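Local structure of putative mandelate racemase (Zymomonas mobilis, 2OX4) at residues D125-A130 against K364-V369; V323-S328 against H341-K346. The protein is a magnesium-binding member of the enolase superfamily, related to mandelate racemase and muconate lactonizing enzyme, and probably acts as a lyase of the dehydratase type. All blocks are in the same frame, centred on the assembly; numbering follows the deposited sequence.

Interaction 1: D125-A130 against K364-V369; sequences DLRVYA and KGRYKV
A short antiparallel ladder joins the first strand of the enolase-superfamily barrel, 126-131, to the two-residue strand 366-367, which follows the last barrel strand. L126 and Y367 form its hydrogen-bonded pair: L126 N donates to Y367 O at 2.8 Å and Y367 N returns a straighter bond (171°) to L126 O. On the buried face V128, with CG2 anti to its carbonyl carbon, lays that methyl 3.6 Å from Y367 CD1, while the L126 and Y367 CB atoms lie alongside. Y367 continues inward to helix 322-333, and its hydroxyl bonds to Y360 O. Toward G365 the ladder loosens: the V128 N to G365 O bond is weak (3.2 Å, 131°), and a water bridges V128 O and G365 O. The other face, carrying R127 and R366, is partly exposed, as is D125 just ahead of the strand. Bends at chi2 and chi3 fold R366 back so that its guanidinium lies over the peptide nitrogen of R127, whose own guanidinium pairs with D163 and D211. In a salt bridge R366 grips D125 side-on, the planes 45° apart: NE meets OD1 at 2.9 Å and NH1 meets OD2 at 3.0 Å, each oxygen approached from above the carboxylate plane.

Interaction 2: V323-S328 against H341-K346; sequences VAEAAS and HEHHQK
Two histidine rings converge on one carboxylate oxygen where helix 322-333 packs antiparallel to the last barrel strand, 341-344, with segment axes 10.5 Å apart. E325 extends from the helix with CG anti to its backbone N (chi1 -168°), then bends at chi2 to bring OE2 between the two rings. H341 and H343, alternate strand residues, both place CG anti to the backbone N and approach edge-on. H341 is nearly coplanar with the carboxylate, and H341 NE2 donates to the anti lone pair of E325 OE2 at 2.9 Å and 175°. H343 comes in across E325, its ring plane 28° from the carboxylate, and H343 ND1 donates to the syn lone pair of E325 OE2, also at 2.9 Å. S328 OG lies 3.2 Å from the edge atom CE1 of H341 and donates to E325 O. Between the histidines, E342 turns to another side, forming a salt bridge with K166 and a hydrogen bond with S131 beside the magnesium site. The far ring nitrogens, H341 ND1 and H343 NE2, bond to E332 and Q361. E325, S328 and both histidines are buried; two N-H donors should keep E325 ionised, and H341, between two carboxylates, may be cationic.

The centres of the two interactions lie about 11 Å apart, and they meet through the sheet that closes the barrel: strand 126-131, from interaction 1, runs parallel to strand 341-344, from interaction 2, with bonds from Y129 N to H341 O and from H341 N to R127 O, both 2.8 Å. In chain order 125-130 comes first, then 323-328, 341-346 and finally 364-369, so interaction 1 brackets interaction 2. Y367 bridges them, its ring meeting H341 and H343 edge-to-face and touching E325. Interaction 2 reaches the magnesium site of E215, E241 and E267 through E342, whereas interaction 1 lies away from it.

Interaction 1: D125-A130 against K364-V369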
ATOM      1  N   ASP C 125      28.543  27.217 -18.133  1.00 13.46           N
ATOM      2  CA  ASP C 125      29.461  26.084 -18.262  1.00 10.61           C
ATOM      3  C   ASP C 125      29.029  24.952 -17.323  1.00 13.85           C
ATOM      4  O   ASP C 125      28.047  25.096 -16.593  1.00 13.88           O
ATOM      5  CB  ASP C 125      30.935  26.506 -18.040  1.00 13.11           C
ATOM      6  CG  ASP C 125      31.253  26.849 -16.583  1.00 22.72           C
ATOM      7  OD1 ASP C 125      32.457  26.971 -16.255  1.00 20.14           O
ATOM      8  OD2 ASP C 125      30.327  27.012 -15.760  1.00 19.02           O
ATOM      9  N   LEU C 126      29.764  23.841 -17.345  1.00 10.18           N
ATOM     10  CA  LEU C 126      29.378  22.637 -16.607  1.00 10.89           C
ATOM     11  C   LEU C 126      30.518  22.193 -15.696  1.00 11.78           C
ATOM     12  O   LEU C 126      31.649  22.032 -16.151  1.00 13.51           O
ATOM     13  CB  LEU C 126      29.061  21.497 -17.588  1.00 11.60           C
ATOM     14  CG  LEU C 126      28.062  21.710 -18.734  1.00 16.19           C
ATOM     15  CD1 LEU C 126      28.096  20.497 -19.652  1.00 19.44           C
ATOM     16  CD2 LEU C 126      26.657  21.925 -18.234  1.00 22.22           C
ATOM     17  N   ARG C 127      30.202  21.977 -14.423  1.00 12.14           N
ATOM     18  CA  ARG C 127      31.109  21.299 -13.502  1.00  9.89           C
ATOM     19  C   ARG C 127      31.427  19.887 -13.988  1.00 11.13           C
ATOM     20  O   ARG C 127      30.551  19.189 -14.494  1.00 10.95           O
ATOM     21  CB  ARG C 127      30.492  21.242 -12.110  1.00 12.28           C
ATOM     22  CG  ARG C 127      31.434  20.704 -11.064  1.00 12.25           C
ATOM     23  CD  ARG C 127      30.767  20.580  -9.702  1.00 12.68           C
ATOM     24  NE  ARG C 127      31.742  20.172  -8.698  1.00 13.96           N
ATOM     25  CZ  ARG C 127      31.443  19.601  -7.533  1.00 17.65           C
ATOM     26  NH1 ARG C 127      30.176  19.362  -7.194  1.00 13.69           N
ATOM     27  NH2 ARG C 127      32.419  19.261  -6.701  1.00 11.96           N
ATOM     28  N   VAL C 128      32.685  19.478 -13.843  1.00 11.24           N
ATOM     29  CA  VAL C 128      33.145  18.180 -14.339  1.00 12.43           C
ATOM     30  C   VAL C 128      33.842  17.399 -13.226  1.00 15.23           C
ATOM     31  O   VAL C 128      34.523  17.984 -12.383  1.00 13.77           O
ATOM     32  CB  VAL C 128      34.132  18.338 -15.539  1.00 10.34           C
ATOM     33  CG1 VAL C 128      34.485  16.992 -16.113  1.00 12.64           C
ATOM     34  CG2 VAL C 128      33.535  19.228 -16.640  1.00 14.62           C
ATOM     35  N   TYR C 129      33.663  16.077 -13.217  1.00 13.26           N
ATOM     36  CA  TYR C 129      34.503  15.211 -12.398  1.00 12.14           C
ATOM     37  C   TYR C 129      35.424  14.314 -13.214  1.00 10.76           C
ATOM     38  O   TYR C 129      35.097  13.917 -14.337  1.00 11.05           O
ATOM     39  CB  TYR C 129      33.679  14.408 -11.362  1.00 13.87           C
ATOM     40  CG  TYR C 129      32.801  13.258 -11.858  1.00 11.44           C
ATOM     41  CD1 TYR C 129      33.332  11.989 -12.120  1.00 14.61           C
ATOM     42  CD2 TYR C 129      31.422  13.425 -11.983  1.00 13.42           C
ATOM     43  CE1 TYR C 129      32.519  10.936 -12.552  1.00  9.27           C
ATOM     44  CE2 TYR C 129      30.606  12.376 -12.393  1.00  9.85           C
ATOM     45  CZ  TYR C 129      31.150  11.135 -12.654  1.00 12.83           C
ATOM     46  OH  TYR C 129      30.322  10.113 -13.050  1.00  9.76           O
ATOM     47  N   ALA C 130      36.592  14.028 -12.648  1.00 12.88           N
ATOM     48  CA  ALA C 130      37.544  13.113 -13.242  1.00 12.73           C
ATOM     49  C   ALA C 130      37.170  11.672 -12.902  1.00 12.67           C
ATOM     50  O   ALA C 130      37.197  11.291 -11.731  1.00 13.71           O
ATOM     51  CB  ALA C 130      38.950  13.432 -12.708  1.00 11.55           C
ATOM     52  N   LYS C 364      40.369  23.725 -16.529  1.00 16.60           N
ATOM     53  CA  LYS C 364      40.278  23.937 -15.076  1.00 16.82           C
ATOM     54  C   LYS C 364      39.008  23.310 -14.472  1.00 16.26           C
ATOM     55  O   LYS C 364      38.301  23.937 -13.685  1.00 18.34           O
ATOM     56  CB  LYS C 364      40.385  25.431 -14.722  1.00 21.61           C
ATOM     57  CG  LYS C 364      41.784  26.032 -14.905  1.00 31.25           C
ATOM     58  CD  LYS C 364      42.726  25.645 -13.760  1.00 56.92           C
ATOM     59  CE  LYS C 364      43.942  24.867 -14.269  1.00 60.97           C
ATOM     60  NZ  LYS C 364      44.709  24.199 -13.174  1.00 50.73           N
ATOM     61  N   GLY C 365      38.728  22.074 -14.878  1.00 17.95           N
ATOM     62  CA  GLY C 365      37.604  21.299 -14.345  1.00 14.34           C
ATOM     63  C   GLY C 365      36.220  21.737 -14.816  1.00 16.09           C
ATOM     64  O   GLY C 365      35.206  21.326 -14.241  1.00 17.72           O
ATOM     65  N   ARG C 366      36.174  22.566 -15.856  1.00 14.05           N
ATOM     66  CA  ARG C 366      34.913  23.088 -16.405  1.00 13.83           C
ATOM     67  C   ARG C 366      34.769  22.709 -17.885  1.00 16.35           C
ATOM     68  O   ARG C 366      35.739  22.764 -18.639  1.00 15.13           O
ATOM     69  CB  ARG C 366      34.848  24.623 -16.294  1.00 13.78           C
ATOM     70  CG  ARG C 366      35.140  25.221 -14.923  1.00 18.72           C
ATOM     71  CD  ARG C 366      34.209  24.697 -13.829  1.00 18.91           C
ATOM     72  NE  ARG C 366      32.846  25.225 -13.920  1.00 16.67           N
ATOM     73  CZ  ARG C 366      31.917  25.038 -12.986  1.00 19.33           C
ATOM     74  NH1 ARG C 366      30.701  25.553 -13.138  1.00 16.43           N
ATOM     75  NH2 ARG C 366      32.207  24.343 -11.889  1.00 18.94           N
ATOM     76  N   TYR C 367      33.552  22.359 -18.302  1.00 12.58           N
ATOM     77  CA  TYR C 367      33.249  22.173 -19.723  1.00 12.02           C
ATOM     78  C   TYR C 367      32.364  23.289 -20.284  1.00 17.32           C
ATOM     79  O   TYR C 367      31.411  23.717 -19.639  1.00 16.14           O
ATOM     80  CB  TYR C 367      32.519  20.840 -19.936  1.00 13.64           C
ATOM     81  CG  TYR C 367      33.302  19.749 -20.649  1.00 15.41           C
ATOM     82  CD1 TYR C 367      33.282  18.446 -20.165  1.00 16.54           C
ATOM     83  CD2 TYR C 367      34.040  20.009 -21.812  1.00 14.36           C
ATOM     84  CE1 TYR C 367      33.960  17.420 -20.805  1.00 14.02           C
ATOM     85  CE2 TYR C 367      34.735  18.986 -22.459  1.00 14.54           C
ATOM     86  CZ  TYR C 367      34.690  17.699 -21.948  1.00 16.32           C
ATOM     87  OH  TYR C 367      35.359  16.661 -22.560  1.00 18.61           O
ATOM     88  N   LYS C 368      32.655  23.726 -21.505  1.00 13.30           N
ATOM     89  CA  LYS C 368      31.706  24.530 -22.280  1.00 13.26           C
ATOM     90  C   LYS C 368      31.089  23.688 -23.395  1.00  9.12           C
ATOM     91  O   LYS C 368      31.750  22.820 -23.963  1.00 12.84           O
ATOM     92  CB  LYS C 368      32.404  25.761 -22.866  1.00 18.80           C
ATOM     93  CG  LYS C 368      32.561  26.906 -21.868  1.00 23.43           C
ATOM     94  CD  LYS C 368      33.422  28.019 -22.438  1.00 38.86           C
ATOM     95  CE  LYS C 368      33.788  29.035 -21.365  1.00 44.13           C
ATOM     96  NZ  LYS C 368      32.604  29.802 -20.891  1.00 59.41           N
ATOM     97  N   VAL C 369      29.824  23.944 -23.711  1.00 12.59           N
ATOM     98  CA  VAL C 369      29.170  23.236 -24.820  1.00 12.55           C
ATOM     99  C   VAL C 369      29.778  23.695 -26.156  1.00 13.21           C
ATOM    100  O   VAL C 369      30.113  24.879 -26.302  1.00 14.02           O
ATOM    101  CB  VAL C 369      27.632  23.453 -24.796  1.00 15.02           C
ATOM    102  CG1 VAL C 369      27.261  24.895 -25.169  1.00 11.59           C
ATOM    103  CG2 VAL C 369      26.915  22.435 -25.686  1.00 12.71           C
TER
HETATM  104  O   HOH W   1      35.623  20.230 -11.540  1.00 16.32           O

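Interaction 2: V323-S328 against H341-K346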
ATOM      1  N   VAL C 323      32.120  11.735 -30.195  1.00 12.94           N
ATOM      2  CA  VAL C 323      30.726  11.889 -30.627  1.00 11.13           C
ATOM      3  C   VAL C 323      29.802  11.853 -29.409  1.00 13.41           C
ATOM      4  O   VAL C 323      29.062  12.803 -29.181  1.00  9.72           O
ATOM      5  CB  VAL C 323      30.310  10.831 -31.694  1.00 10.77           C
ATOM      6  CG1 VAL C 323      28.806  10.937 -32.021  1.00 11.50           C
ATOM      7  CG2 VAL C 323      31.134  11.032 -32.990  1.00 12.01           C
ATOM      8  N   ALA C 324      29.875  10.769 -28.632  1.00  9.69           N
ATOM      9  CA  ALA C 324      29.146  10.673 -27.362  1.00 12.57           C
ATOM     10  C   ALA C 324      29.408  11.862 -26.443  1.00 15.15           C
ATOM     11  O   ALA C 324      28.475  12.429 -25.859  1.00  9.87           O
ATOM     12  CB  ALA C 324      29.487   9.365 -26.650  1.00 16.72           C
ATOM     13  N   GLU C 325      30.670  12.254 -26.295  1.00 13.48           N
ATOM     14  CA  GLU C 325      30.959  13.325 -25.338  1.00 14.25           C
ATOM     15  C   GLU C 325      30.400  14.682 -25.764  1.00  8.26           C
ATOM     16  O   GLU C 325      29.748  15.367 -24.952  1.00 11.73           O
ATOM     17  CB  GLU C 325      32.434  13.413 -24.929  1.00 17.56           C
ATOM     18  CG  GLU C 325      32.608  14.354 -23.701  1.00 23.46           C
ATOM     19  CD  GLU C 325      33.711  13.946 -22.719  1.00 42.33           C
ATOM     20  OE1 GLU C 325      34.801  13.543 -23.182  1.00 30.06           O
ATOM     21  OE2 GLU C 325      33.499  14.064 -21.481  1.00 21.65           O
ATOM     22  N   ALA C 326      30.624  15.056 -27.026  1.00 10.42           N
ATOM     23  CA  ALA C 326      30.080  16.301 -27.559  1.00 11.58           C
ATOM     24  C   ALA C 326      28.556  16.331 -27.421  1.00 11.59           C
ATOM     25  O   ALA C 326      27.990  17.335 -26.990  1.00 10.17           O
ATOM     26  CB  ALA C 326      30.482  16.493 -29.023  1.00 11.39           C
ATOM     27  N   ALA C 327      27.904  15.228 -27.784  1.00  9.15           N
ATOM     28  CA  ALA C 327      26.444  15.151 -27.708  1.00  9.60           C
ATOM     29  C   ALA C 327      25.976  15.389 -26.273  1.00 10.54           C
ATOM     30  O   ALA C 327      25.041  16.154 -26.046  1.00 13.16           O
ATOM     31  CB  ALA C 327      25.945  13.809 -28.225  1.00 13.74           C
ATOM     32  N   SER C 328      26.663  14.769 -25.308  1.00  9.63           N
ATOM     33  CA  SER C 328      26.262  14.872 -23.898  1.00 10.38           C
ATOM     34  C   SER C 328      26.275  16.307 -23.362  1.00 12.75           C
ATOM     35  O   SER C 328      25.471  16.660 -22.514  1.00 10.77           O
ATOM     36  CB  SER C 328      27.117  13.960 -23.016  1.00 12.39           C
ATOM     37  OG  SER C 328      28.444  14.458 -22.885  1.00 11.35           O
ATOM     38  N   HIS C 341      29.204  16.738 -14.701  1.00  9.68           N
ATOM     39  CA  HIS C 341      29.548  16.020 -15.934  1.00  9.50           C
ATOM     40  C   HIS C 341      30.689  15.015 -15.704  1.00  9.54           C
ATOM     41  O   HIS C 341      31.696  15.330 -15.069  1.00 12.95           O
ATOM     42  CB  HIS C 341      29.923  17.006 -17.053  1.00 11.24           C
ATOM     43  CG  HIS C 341      30.327  16.329 -18.328  1.00 13.95           C
ATOM     44  ND1 HIS C 341      29.430  16.040 -19.332  1.00 13.63           N
ATOM     45  CD2 HIS C 341      31.524  15.850 -18.744  1.00  9.98           C
ATOM     46  CE1 HIS C 341      30.056  15.425 -20.317  1.00 14.09           C
ATOM     47  NE2 HIS C 341      31.330  15.295 -19.986  1.00 11.37           N
ATOM     48  N   GLU C 342      30.519  13.805 -16.224  1.00 10.38           N
ATOM     49  CA  GLU C 342      31.519  12.756 -16.108  1.00 11.61           C
ATOM     50  C   GLU C 342      32.538  12.893 -17.229  1.00 14.16           C
ATOM     51  O   GLU C 342      32.184  12.836 -18.418  1.00 13.68           O
ATOM     52  CB  GLU C 342      30.860  11.385 -16.232  1.00 13.58           C
ATOM     53  CG  GLU C 342      31.874  10.258 -16.206  1.00 11.67           C
ATOM     54  CD  GLU C 342      31.246   8.876 -16.236  1.00 23.01           C
ATOM     55  OE1 GLU C 342      30.106   8.717 -16.739  1.00 16.44           O
ATOM     56  OE2 GLU C 342      31.916   7.942 -15.759  1.00 14.74           O
ATOM     57  N   HIS C 343      33.807  13.046 -16.861  1.00 15.14           N
ATOM     58  CA  HIS C 343      34.853  13.038 -17.882  1.00 14.86           C
ATOM     59  C   HIS C 343      35.748  11.821 -17.713  1.00 16.78           C
ATOM     60  O   HIS C 343      36.520  11.732 -16.753  1.00 14.69           O
ATOM     61  CB  HIS C 343      35.657  14.346 -17.884  1.00 11.59           C
ATOM     62  CG  HIS C 343      36.604  14.456 -19.039  1.00 15.81           C
ATOM     63  ND1 HIS C 343      36.190  14.364 -20.353  1.00 22.57           N
ATOM     64  CD2 HIS C 343      37.949  14.632 -19.079  1.00 18.47           C
ATOM     65  CE1 HIS C 343      37.238  14.487 -21.153  1.00 23.01           C
ATOM     66  NE2 HIS C 343      38.316  14.635 -20.405  1.00 13.17           N
ATOM     67  N   HIS C 344      35.598  10.871 -18.642  1.00 21.52           N
ATOM     68  CA  HIS C 344      36.133   9.525 -18.479  1.00 23.84           C
ATOM     69  C   HIS C 344      37.594   9.513 -18.872  1.00 25.69           C
ATOM     70  O   HIS C 344      38.000  10.188 -19.832  1.00 29.23           O
ATOM     71  CB  HIS C 344      35.351   8.519 -19.327  1.00 23.06           C
ATOM     72  CG  HIS C 344      35.480   7.103 -18.858  1.00 32.48           C
ATOM     73  ND1 HIS C 344      36.655   6.387 -18.956  1.00 35.62           N
ATOM     74  CD2 HIS C 344      34.572   6.260 -18.308  1.00 26.97           C
ATOM     75  CE1 HIS C 344      36.470   5.168 -18.481  1.00 41.61           C
ATOM     76  NE2 HIS C 344      35.213   5.064 -18.082  1.00 45.53           N
ATOM     77  N   GLN C 345      38.375   8.742 -18.119  1.00 27.07           N
ATOM     78  CA  GLN C 345      39.810   8.588 -18.375  1.00 28.85           C
ATOM     79  C   GLN C 345      40.149   8.054 -19.776  1.00 26.67           C
ATOM     80  O   GLN C 345      41.201   8.385 -20.332  1.00 24.40           O
ATOM     81  CB  GLN C 345      40.489   7.770 -17.261  1.00 30.89           C
ATOM     82  CG  GLN C 345      40.127   6.278 -17.199  1.00 31.41           C
ATOM     83  CD  GLN C 345      40.963   5.422 -18.149  1.00 39.59           C
ATOM     84  OE1 GLN C 345      40.423   4.731 -19.011  1.00 40.01           O
ATOM     85  NE2 GLN C 345      42.287   5.480 -18.001  1.00 25.65           N
ATOM     86  N   LYS C 346      39.256   7.245 -20.352  1.00 24.47           N
ATOM     87  CA  LYS C 346      39.492   6.672 -21.681  1.00 23.90           C
ATOM     88  C   LYS C 346      39.704   7.744 -22.764  1.00 27.82           C
ATOM     89  O   LYS C 346      40.447   7.524 -23.713  1.00 25.18           O
ATOM     90  CB  LYS C 346      38.378   5.687 -22.068  1.00 26.00           C
ATOM     91  CG  LYS C 346      37.149   6.336 -22.697  1.00 28.51           C
ATOM     92  CD  LYS C 346      35.868   5.818 -22.106  1.00 45.47           C
ATOM     93  CE  LYS C 346      35.397   4.606 -22.833  1.00 40.95           C
ATOM     94  NZ  LYS C 346      34.691   3.659 -21.915  1.00 35.87           N
TER